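Local coordinates for protein aminotransferase, class I (Staphylococcus aureus, PDB 2O1B) that probably catalyses the reversible transfer of an amino group between an amino acid such as aspartate and a 2-oxo acid, using pyridoxal-5'-phosphate as cofactor, at residues V95-R100 with V262-G267; C113-T118 with K277-T282; Y249-G254 with Y296-Y301. All blocks are in the same frame, centred on the assembly; numbering follows the deposited sequence. Where two conformers were deposited one is given.

Contact 1. Residues V95-R100 with V262-G267; sequences VDFYQR and VGFAVG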
loop_
_atom_site.group_PDB
_atom_site.type_symbol
_atom_site.label_atom_id
_atom_site.label_comp_id
_atom_site.label_asym_id
_atom_site.label_seq_id
_atom_site.Cartn_x
_atom_site.Cartn_y
_atom_site.Cartn_z
ATOM N N VAL A 95 20.039 5.447 -6.245
ATOM C CA VAL A 95 20.784 6.397 -7.088
ATOM C C VAL A 95 22.042 5.767 -7.671
ATOM O O VAL A 95 22.398 6.045 -8.820
ATOM C CB VAL A 95 21.118 7.750 -6.373
ATOM C CG1 VAL A 95 19.869 8.374 -5.761
ATOM C CG2 VAL A 95 22.198 7.587 -5.326
ATOM N N ASP A 96 22.707 4.921 -6.875
ATOM C CA ASP A 96 23.891 4.174 -7.319
ATOM C C ASP A 96 23.566 3.240 -8.481
ATOM O O ASP A 96 24.326 3.151 -9.447
ATOM C CB ASP A 96 24.475 3.335 -6.181
ATOM C CG ASP A 96 25.191 4.168 -5.111
ATOM O OD1 ASP A 96 25.354 5.404 -5.265
ATOM O OD2 ASP A 96 25.592 3.561 -4.095
ATOM N N PHE A 97 22.447 2.522 -8.361
ATOM C CA PHE A 97 21.965 1.630 -9.416
ATOM C C PHE A 97 21.738 2.430 -10.696
ATOM O O PHE A 97 22.333 2.133 -11.733
ATOM C CB PHE A 97 20.686 0.933 -8.940
ATOM C CG PHE A 97 20.075 -0.016 -9.940
ATOM C CD1 PHE A 97 20.558 -1.315 -10.076
ATOM C CD2 PHE A 97 18.972 0.366 -10.693
ATOM C CE1 PHE A 97 19.975 -2.210 -10.985
ATOM C CE2 PHE A 97 18.388 -0.524 -11.602
ATOM C CZ PHE A 97 18.891 -1.817 -11.738
ATOM N N TYR A 98 20.913 3.473 -10.621
ATOM C CA TYR A 98 20.673 4.305 -11.795
ATOM C C TYR A 98 21.926 4.925 -12.415
ATOM O O TYR A 98 22.029 5.012 -13.643
ATOM C CB TYR A 98 19.571 5.333 -11.538
ATOM C CG TYR A 98 18.277 4.865 -12.156
ATOM C CD1 TYR A 98 17.596 3.755 -11.641
ATOM C CD2 TYR A 98 17.764 5.491 -13.288
ATOM C CE1 TYR A 98 16.415 3.296 -12.239
ATOM C CE2 TYR A 98 16.579 5.051 -13.880
ATOM C CZ TYR A 98 15.916 3.953 -13.355
ATOM O OH TYR A 98 14.757 3.517 -13.950
ATOM N N GLN A 99 22.886 5.312 -11.577
ATOM C CA GLN A 99 24.149 5.855 -12.060
ATOM C C GLN A 99 24.948 4.830 -12.869
ATOM O O GLN A 99 25.318 5.097 -14.011
ATOM C CB GLN A 99 25.004 6.410 -10.905
ATOM C CG GLN A 99 26.296 7.083 -11.366
ATOM C CD GLN A 99 26.043 8.300 -12.235
ATOM O OE1 GLN A 99 25.354 9.242 -11.833
ATOM N NE2 GLN A 99 26.597 8.286 -13.431
ATOM N N ARG A 100 25.231 3.666 -12.287
ATOM C CA ARG A 100 26.034 2.681 -13.020
ATOM C C ARG A 100 25.244 1.952 -14.114
ATOM O O ARG A 100 25.836 1.463 -15.072
ATOM C CB ARG A 100 26.773 1.707 -12.086
ATOM C CG ARG A 100 25.878 0.830 -11.263
ATOM C CD ARG A 100 26.662 -0.198 -10.457
ATOM N NE ARG A 100 25.728 -1.222 -9.994
ATOM C CZ ARG A 100 25.049 -1.182 -8.849
ATOM N NH1 ARG A 100 25.207 -0.182 -7.990
ATOM N NH2 ARG A 100 24.208 -2.161 -8.562
ATOM N N VAL A 262 8.171 -4.545 -3.738
ATOM C CA VAL A 262 9.152 -3.467 -3.632
ATOM C C VAL A 262 9.579 -2.929 -5.003
ATOM O O VAL A 262 9.879 -3.690 -5.925
ATOM C CB VAL A 262 10.393 -3.897 -2.798
ATOM C CG1 VAL A 262 11.100 -5.089 -3.435
ATOM C CG2 VAL A 262 11.346 -2.718 -2.621
ATOM N N GLY A 263 9.580 -1.607 -5.124
ATOM C CA GLY A 263 9.998 -0.913 -6.340
ATOM C C GLY A 263 10.309 0.528 -5.980
ATOM O O GLY A 263 10.363 0.880 -4.797
ATOM N N PHE A 264 10.530 1.363 -6.993
ATOM C CA PHE A 264 10.772 2.783 -6.754
ATOM C C PHE A 264 10.451 3.640 -7.965
ATOM O O PHE A 264 10.461 3.153 -9.101
ATOM C CB PHE A 264 12.206 3.037 -6.268
ATOM C CG PHE A 264 13.271 2.529 -7.193
ATOM C CD1 PHE A 264 13.848 1.282 -6.989
ATOM C CD2 PHE A 264 13.727 3.312 -8.246
ATOM C CE1 PHE A 264 14.849 0.810 -7.844
ATOM C CE2 PHE A 264 14.727 2.855 -9.093
ATOM C CZ PHE A 264 15.292 1.598 -8.886
ATOM N N ALA A 265 10.138 4.907 -7.692
ATOM C CA ALA A 265 9.964 5.936 -8.699
ATOM C C ALA A 265 11.194 6.818 -8.654
ATOM O O ALA A 265 11.755 7.065 -7.578
ATOM C CB ALA A 265 8.718 6.761 -8.420
ATOM N N VAL A 266 11.594 7.308 -9.823
ATOM C CA VAL A 266 12.819 8.100 -9.957
ATOM C C VAL A 266 12.618 9.197 -10.999
ATOM O O VAL A 266 11.979 8.978 -12.025
ATOM C CB VAL A 266 14.044 7.181 -10.278
ATOM C CG1 VAL A 266 14.987 7.817 -11.249
ATOM C CG2 VAL A 266 14.777 6.792 -9.006
ATOM N N GLY A 267 13.105 10.409 -10.716
ATOM C CA GLY A 267 13.036 11.498 -11.702
ATOM C C GLY A 267 12.477 12.854 -11.298
ATOM O O GLY A 267 12.841 13.395 -10.243
#

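Contact 2. Residues C113-T118 with K277-T282; sequences CILYGT and KYQTHT. With PLP (pyridoxal-5'-phosphate), chain B.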
loop_
_atom_site.group_PDB
_atom_site.type_symbol
_atom_site.label_atom_id
_atom_site.label_comp_id
_atom_site.label_asym_id
_atom_site.label_seq_id
_atom_site.Cartn_x
_atom_site.Cartn_y
_atom_site.Cartn_z
ATOM N N CYS A 113 11.573 8.104 -4.805
ATOM C CA CYS A 113 10.440 7.700 -3.958
ATOM C C CYS A 113 10.314 6.189 -3.994
ATOM O O CYS A 113 10.105 5.602 -5.063
ATOM C CB CYS A 113 9.126 8.332 -4.440
ATOM S SG CYS A 113 7.662 7.905 -3.440
ATOM N N ILE A 114 10.459 5.563 -2.833
ATOM C CA ILE A 114 10.316 4.120 -2.698
ATOM C C ILE A 114 8.852 3.705 -2.836
ATOM O O ILE A 114 7.969 4.391 -2.322
ATOM C CB ILE A 114 10.863 3.662 -1.335
ATOM C CG1 ILE A 114 12.389 3.703 -1.355
ATOM C CG2 ILE A 114 10.459 2.251 -1.035
ATOM C CD1 ILE A 114 12.986 4.861 -0.637
ATOM N N LEU A 115 8.606 2.589 -3.533
ATOM C CA LEU A 115 7.238 2.110 -3.800
ATOM C C LEU A 115 6.967 0.740 -3.190
ATOM O O LEU A 115 7.845 -0.114 -3.164
ATOM C CB LEU A 115 6.937 2.083 -5.310
ATOM C CG LEU A 115 7.084 3.390 -6.107
ATOM C CD1 LEU A 115 6.878 3.166 -7.600
ATOM C CD2 LEU A 115 6.144 4.470 -5.589
ATOM N N TYR A 116 5.736 0.541 -2.722
ATOM C CA TYR A 116 5.305 -0.715 -2.106
ATOM C C TYR A 116 4.825 -1.675 -3.202
ATOM O O TYR A 116 3.643 -2.044 -3.257
ATOM C CB TYR A 116 4.179 -0.440 -1.106
ATOM C CG TYR A 116 4.543 0.583 -0.052
ATOM C CD1 TYR A 116 5.069 0.184 1.171
ATOM C CD2 TYR A 116 4.368 1.953 -0.281
ATOM C CE1 TYR A 116 5.412 1.117 2.149
ATOM C CE2 TYR A 116 4.710 2.898 0.688
ATOM C CZ TYR A 116 5.237 2.471 1.899
ATOM O OH TYR A 116 5.576 3.385 2.876
ATOM N N GLY A 117 5.757 -2.065 -4.069
ATOM C CA GLY A 117 5.438 -2.690 -5.349
ATOM C C GLY A 117 5.039 -1.574 -6.288
ATOM O O GLY A 117 4.335 -0.651 -5.877
ATOM N N THR A 118 5.467 -1.653 -7.548
ATOM C CA THR A 118 5.237 -0.561 -8.498
ATOM C C THR A 118 3.776 -0.347 -8.855
ATOM O O THR A 118 3.385 0.775 -9.171
ATOM C CB THR A 118 6.070 -0.684 -9.807
ATOM O OG1 THR A 118 5.688 -1.849 -10.560
ATOM C CG2 THR A 118 7.551 -0.729 -9.484
ATOM N N LYS A 277 4.529 12.853 -0.769
ATOM C CA LYS A 277 3.474 13.382 0.090
ATOM C C LYS A 277 2.276 12.419 0.186
ATOM O O LYS A 277 1.729 12.181 1.267
ATOM C CB LYS A 277 3.007 14.761 -0.383
ATOM C CG LYS A 277 2.150 15.441 0.651
ATOM C CD LYS A 277 1.495 16.692 0.137
ATOM C CE LYS A 277 0.311 17.045 1.016
ATOM N NZ LYS A 277 0.632 16.928 2.468
ATOM N N TYR A 278 1.872 11.866 -0.947
ATOM C CA TYR A 278 0.748 10.939 -0.968
ATOM C C TYR A 278 1.022 9.746 -0.061
ATOM O O TYR A 278 0.142 9.315 0.687
ATOM C CB TYR A 278 0.504 10.448 -2.390
ATOM C CG TYR A 278 -0.618 9.439 -2.514
ATOM C CD1 TYR A 278 -0.350 8.075 -2.633
ATOM C CD2 TYR A 278 -1.949 9.850 -2.507
ATOM C CE1 TYR A 278 -1.382 7.151 -2.761
ATOM C CE2 TYR A 278 -2.982 8.929 -2.619
ATOM C CZ TYR A 278 -2.694 7.588 -2.750
ATOM O OH TYR A 278 -3.726 6.690 -2.875
ATOM N N GLN A 279 2.247 9.234 -0.121
ATOM C CA GLN A 279 2.617 8.066 0.667
ATOM C C GLN A 279 2.784 8.339 2.175
ATOM O O GLN A 279 2.727 7.406 2.969
ATOM C CB GLN A 279 3.823 7.342 0.048
ATOM C CG GLN A 279 3.491 6.796 -1.357
ATOM C CD GLN A 279 4.523 5.864 -1.969
ATOM O OE1 GLN A 279 4.197 5.108 -2.895
ATOM N NE2 GLN A 279 5.773 5.927 -1.494
ATOM N N THR A 280 2.967 9.598 2.579
ATOM C CA THR A 280 2.961 9.911 4.025
ATOM C C THR A 280 1.530 9.808 4.580
ATOM O O THR A 280 1.328 9.562 5.776
ATOM C CB THR A 280 3.496 11.320 4.365
ATOM O OG1 THR A 280 2.541 12.299 3.951
ATOM C CG2 THR A 280 4.836 11.597 3.696
ATOM N N HIS A 281 0.545 10.015 3.711
ATOM C CA HIS A 281 -0.871 9.914 4.102
ATOM C C HIS A 281 -1.494 8.521 4.014
ATOM O O HIS A 281 -2.448 8.226 4.738
ATOM C CB HIS A 281 -1.725 10.859 3.261
ATOM C CG HIS A 281 -1.285 12.283 3.328
ATOM N ND1 HIS A 281 -1.005 13.026 2.200
ATOM C CD2 HIS A 281 -1.067 13.101 4.386
ATOM C CE1 HIS A 281 -0.648 14.246 2.563
ATOM N NE2 HIS A 281 -0.669 14.316 3.882
ATOM N N THR A 282 -0.980 7.682 3.115
ATOM C CA THR A 282 -1.582 6.371 2.844
ATOM C C THR A 282 -0.725 5.252 3.428
ATOM O O THR A 282 -1.121 4.088 3.434
ATOM C CB THR A 282 -1.810 6.163 1.340
ATOM O OG1 THR A 282 -0.581 6.358 0.643
ATOM C CG2 THR A 282 -2.837 7.187 0.807
HETATM N N1 PLP B . 3.920 -2.635 -14.965
HETATM C C2 PLP B . 4.132 -3.656 -15.872
HETATM C C2A PLP B . 4.275 -3.326 -17.332
HETATM C C3 PLP B . 4.242 -4.965 -15.395
HETATM O O3 PLP B . 4.455 -6.007 -16.249
HETATM C C4 PLP B . 4.128 -5.226 -14.022
HETATM C C4A PLP B . 4.778 -6.473 -13.501
HETATM C C5 PLP B . 3.897 -4.184 -13.120
HETATM C C6 PLP B . 3.791 -2.881 -13.606
HETATM C C5A PLP B . 3.740 -4.442 -11.628
HETATM O O4P PLP B . 4.969 -4.742 -10.993
HETATM P P PLP B . 5.057 -4.876 -9.385
HETATM O O1P PLP B . 5.233 -6.341 -9.017
HETATM O O2P PLP B . 3.776 -4.325 -8.818
HETATM O O3P PLP B . 6.255 -4.087 -8.938
HETATM O O HOH W 1 3.738 2.619 -3.567
#

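Contact 3. Residues Y249-G254 with Y296-Y301; sequences YSLSKG and YALNHY. With PLP (pyridoxal-5'-phosphate), chain B.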
loop_
_atom_site.group_PDB
_atom_site.type_symbol
_atom_site.label_atom_id
_atom_site.label_comp_id
_atom_site.label_asym_id
_atom_site.label_seq_id
_atom_site.Cartn_x
_atom_site.Cartn_y
_atom_site.Cartn_z
ATOM N N TYR A 249 10.596 1.675 -11.521
ATOM C CA TYR A 249 11.401 0.470 -11.670
ATOM C C TYR A 249 10.977 -0.537 -10.610
ATOM O O TYR A 249 10.800 -0.159 -9.450
ATOM C CB TYR A 249 12.884 0.815 -11.492
ATOM C CG TYR A 249 13.819 -0.309 -11.889
ATOM C CD1 TYR A 249 14.312 -0.400 -13.200
ATOM C CD2 TYR A 249 14.200 -1.296 -10.966
ATOM C CE1 TYR A 249 15.152 -1.457 -13.586
ATOM C CE2 TYR A 249 15.043 -2.347 -11.339
ATOM C CZ TYR A 249 15.504 -2.423 -12.653
ATOM O OH TYR A 249 16.327 -3.465 -13.023
ATOM N N SER A 250 10.836 -1.807 -11.004
ATOM C CA SER A 250 10.389 -2.860 -10.100
ATOM C C SER A 250 11.482 -3.889 -9.854
ATOM O O SER A 250 12.228 -4.227 -10.770
ATOM C CB SER A 250 9.163 -3.581 -10.674
ATOM O OG SER A 250 8.780 -4.642 -9.814
ATOM N N LEU A 251 11.569 -4.386 -8.622
ATOM C CA LEU A 251 12.432 -5.543 -8.314
ATOM C C LEU A 251 11.775 -6.916 -8.573
ATOM O O LEU A 251 12.435 -7.965 -8.509
ATOM C CB LEU A 251 12.939 -5.465 -6.871
ATOM C CG LEU A 251 14.013 -4.415 -6.539
ATOM C CD1 LEU A 251 13.444 -3.015 -6.375
ATOM C CD2 LEU A 251 14.762 -4.820 -5.275
ATOM N N SER A 252 10.482 -6.901 -8.875
ATOM C CA SER A 252 9.700 -8.134 -9.042
ATOM C C SER A 252 10.241 -9.114 -10.076
ATOM O O SER A 252 10.509 -10.283 -9.757
ATOM C CB SER A 252 8.243 -7.806 -9.386
ATOM O OG SER A 252 7.582 -7.219 -8.285
ATOM N N LYS A 253 10.389 -8.652 -11.318
ATOM C CA LYS A 253 10.759 -9.566 -12.405
ATOM C C LYS A 253 12.256 -9.751 -12.506
ATOM O O LYS A 253 12.736 -10.878 -12.545
ATOM C CB LYS A 253 10.172 -9.129 -13.749
ATOM C CG LYS A 253 8.724 -9.537 -13.898
ATOM C CD LYS A 253 7.823 -8.339 -13.825
ATOM C CE LYS A 253 6.401 -8.803 -13.679
ATOM N NZ LYS A 253 5.494 -7.858 -14.383
ATOM N N GLY A 254 12.986 -8.642 -12.514
ATOM C CA GLY A 254 14.448 -8.694 -12.547
ATOM C C GLY A 254 15.073 -9.604 -11.503
ATOM O O GLY A 254 15.987 -10.370 -11.820
ATOM N N TYR A 296 20.317 -4.964 -0.700
ATOM C CA TYR A 296 21.257 -6.018 -1.035
ATOM C C TYR A 296 21.108 -6.415 -2.498
ATOM O O TYR A 296 22.102 -6.574 -3.190
ATOM C CB TYR A 296 21.053 -7.221 -0.128
ATOM C CG TYR A 296 22.205 -8.177 -0.189
ATOM C CD1 TYR A 296 22.151 -9.314 -0.993
ATOM C CD2 TYR A 296 23.371 -7.928 0.528
ATOM C CE1 TYR A 296 23.220 -10.185 -1.057
ATOM C CE2 TYR A 296 24.439 -8.793 0.474
ATOM C CZ TYR A 296 24.355 -9.916 -0.317
ATOM O OH TYR A 296 25.423 -10.769 -0.362
ATOM N N ALA A 297 19.863 -6.525 -2.972
ATOM C CA ALA A 297 19.597 -6.931 -4.349
ATOM C C ALA A 297 20.192 -5.945 -5.344
ATOM O O ALA A 297 20.961 -6.331 -6.224
ATOM C CB ALA A 297 18.109 -7.103 -4.582
ATOM N N LEU A 298 19.832 -4.673 -5.186
ATOM C CA LEU A 298 20.283 -3.602 -6.070
ATOM C C LEU A 298 21.786 -3.464 -6.112
ATOM O O LEU A 298 22.359 -3.282 -7.181
ATOM C CB LEU A 298 19.647 -2.268 -5.661
ATOM C CG LEU A 298 18.140 -2.187 -5.920
ATOM C CD1 LEU A 298 17.519 -1.005 -5.180
ATOM C CD2 LEU A 298 17.892 -2.083 -7.411
ATOM N N ASN A 299 22.418 -3.559 -4.945
ATOM C CA ASN A 299 23.867 -3.413 -4.848
ATOM C C ASN A 299 24.669 -4.549 -5.470
ATOM O O ASN A 299 25.768 -4.327 -5.970
ATOM C CB ASN A 299 24.303 -3.235 -3.388
ATOM C CG ASN A 299 23.972 -1.858 -2.830
ATOM O OD1 ASN A 299 23.969 -1.670 -1.611
ATOM N ND2 ASN A 299 23.687 -0.891 -3.709
ATOM N N HIS A 300 24.143 -5.766 -5.435
ATOM C CA HIS A 300 24.993 -6.925 -5.747
ATOM C C HIS A 300 24.593 -7.774 -6.949
ATOM O O HIS A 300 25.329 -8.695 -7.310
ATOM C CB HIS A 300 25.127 -7.825 -4.521
ATOM C CG HIS A 300 25.799 -7.165 -3.364
ATOM N ND1 HIS A 300 25.107 -6.717 -2.259
ATOM C CD2 HIS A 300 27.103 -6.882 -3.134
ATOM C CE1 HIS A 300 25.958 -6.185 -1.398
ATOM N NE2 HIS A 300 27.172 -6.263 -1.909
ATOM N N TYR A 301 23.455 -7.477 -7.576
ATOM C CA TYR A 301 22.919 -8.411 -8.583
ATOM C C TYR A 301 22.781 -7.901 -10.022
ATOM O O TYR A 301 21.865 -8.291 -10.746
ATOM C CB TYR A 301 21.630 -9.067 -8.077
ATOM C CG TYR A 301 21.874 -10.018 -6.923
ATOM C CD1 TYR A 301 21.892 -9.556 -5.605
ATOM C CD2 TYR A 301 22.088 -11.373 -7.151
ATOM C CE1 TYR A 301 22.126 -10.427 -4.542
ATOM C CE2 TYR A 301 22.317 -12.252 -6.097
ATOM C CZ TYR A 301 22.329 -11.773 -4.800
ATOM O OH TYR A 301 22.548 -12.645 -3.764
HETATM N N1 PLP B . 3.920 -2.635 -14.965
HETATM C C2 PLP B . 4.132 -3.656 -15.872
HETATM C C2A PLP B . 4.275 -3.326 -17.332
HETATM C C3 PLP B . 4.242 -4.965 -15.395
HETATM O O3 PLP B . 4.455 -6.007 -16.249
HETATM C C4 PLP B . 4.128 -5.226 -14.022
HETATM C C4A PLP B . 4.778 -6.473 -13.501
HETATM C C5 PLP B . 3.897 -4.184 -13.120
HETATM C C6 PLP B . 3.791 -2.881 -13.606
HETATM C C5A PLP B . 3.740 -4.442 -11.628
HETATM O O4P PLP B . 4.969 -4.742 -10.993
HETATM P P PLP B . 5.057 -4.876 -9.385
HETATM O O1P PLP B . 5.233 -6.341 -9.017
HETATM O O2P PLP B . 3.776 -4.325 -8.818
HETATM O O3P PLP B . 6.255 -4.087 -8.938
#

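Contact 1. Residues V95-R100 with V262-G267
Tyr-98 and Phe-97 on helix 88-102 both reach down to Phe-264 on strand 263-267, and Tyr-98 also meets Val-266 two residues further along the strand. This is helix-on-sheet packing in the large domain of a fold-type I aminotransferase, whose seven-stranded mixed sheet has 263-267 as the one strand running antiparallel to both its neighbours. The short helix and strand axes pass 10.9 Å apart at an angle of 59°, a gap filled by side chains, with no hydrogen bond across it.

Phe-264 is the centrepiece. With chi1 at 57° its CG sits between the backbone N and the carbonyl carbon, and the ring rises from the strand toward the helix. Its far end meets two rings from there: Tyr-98 CE1 comes to 3.6 Å from Phe-264 CE2, in the plane of the phenylalanine ring and at its edge, and Phe-97 CD2 comes to the same edge, 4.3 Å from Phe-264 CZ. The Tyr-98 and Phe-264 rings meet obliquely, their planes steeply inclined at 77° and their centroids 6.0 Å apart. Tyr-249 on the adjacent strand adds a fourth ring to the cluster, edge-to-face with Phe-97, and Ile-94, one turn before Tyr-98, touches both Phe-264 and Val-266.

Tyr-98 is buried among these apolar side chains, yet its hydroxyl is not stranded, since OH is hydrogen-bonded to Glu-247. Beside Phe-264, Val-266 was deposited in two conformers, so its contact with Tyr-98 is tentative; in one of them CG1 makes a CH-pi contact over one face of the tyrosine ring, 4.3 Å from the Tyr-98 centroid.

Contact 2. Residues C113-T118 with K277-T282
Gln-279 turns its CG anti to its own carbonyl carbon (chi1 -63°) and runs on extended, which carries its amide off the helix and up against Cys-113, Ile-114, Leu-115 and Tyr-116. The amide then works at both ends. NE2 donates to Ile-114 O at 2.8 Å, a nearly straight bond (169° at the hydrogen) that lies in the plane of the glutamine amide and meets the carbonyl almost head-on. OE1 accepts from a water, 2.6 Å away, and that water in turn accepts from Tyr-116 N, 3.0 Å from it. One side chain therefore serves two backbone groups, one directly and one through water, and each polar atom of the buried amide has a hydrogen-bond partner.

The rest of the fit is close packing around the amide. Cys-113 SG, anti to its backbone N, lies 3.4 Å from Gln-279 NE2, and Leu-115 CD2 comes equally near to Gln-279 OE1. Tyr-116 runs alongside in the opposite sense, its CE2 3.9 Å from Gln-279 NE2, with ring and amide planes 60° apart.

Tyr-116 is the centre of an inverse gamma turn, closed by a weak Gly-117 N to Leu-115 O bond. The turn swings the chain from the strand into the cofactor pocket, where Thr-118 N donates to phosphate atom O3P of pyridoxal-5'-phosphate at 2.9 Å. Arg-261, Ser-250, Ser-252 and Tyr-81 of the second subunit are also hydrogen-bonded to the cofactor.

Strand 112-115 is an outermost strand of the chain's large sheet: its Cys-113 and Leu-115 bond to strand 263-267, while Ile-114 O is taken by helix 269-282. Helix 118-129 packs against Tyr-278 and Gln-279, helix 88-102 against Ile-114, and helix 269-282 also faces the second subunit, whose Asp-31 forms a salt bridge with Lys-277.

Contact 3. Residues Y249-G254 with Y296-Y301
Leu-251 rests one methyl against the helix surface formed by Ala-297 and Leu-298, and these three buried residues carry most of the contact. Leu-251 CD2 lies 4.1 Å from Ala-297 CB and 4.3 Å from Leu-298 CG, so the methyl meets the alanine's only side-chain carbon and the branch point of the leucine. Leu-298 leaves its helix at an angle to the partner, but CG anti to the carbonyl carbon (chi1 -69°) and an extended chi2 bring its end back toward Leu-251. Phe-90 and Phe-97 of helix 88-102 also touch Leu-298, while Ile-65 of helix 63-72 packs on Ala-297.

Leu-251 comes just after strand 245-250, in the loop that carries the cofactor lysine in fold-type I aminotransferases. Lys-253 NZ is covalently bonded to C4A of pyridoxal-5'-phosphate, consistent with the internal aldimine of this family, and is also hydrogen-bonded to Tyr-223 OH. The serines flanking Leu-251 turn the other way from the helix and grip the phosphate: Ser-250 OG donates to O3P at 2.7 Å and Ser-252 OG to O1P at 2.6 Å. Ser-250 OG also accepts from Ser-252 N at 3.0 Å, which makes an ST turn around Leu-251.

From the N terminus, the chain passes 95-100, 113-118 and 249-254 before any contact closes; 262-267 then completes contact 1, 277-282 contact 2 and 296-301 contact 3. Every pair of contacts therefore crosses. Contacts 1 and 2 close long loops, with 161 and 158 residues between their segments, whereas contact 3 spans 41. The three share one edge of the large sheet, where strand 263-267 lies between 112-115 and 245-250 and bonds to both through backbone pairs such as Ala-265 with Cys-113 and Phe-264 with Tyr-249. Helices 88-102, 269-282 and 288-300 are thereby tied to three adjoining strands, and contacts 2 and 3 meet again at the cofactor phosphate.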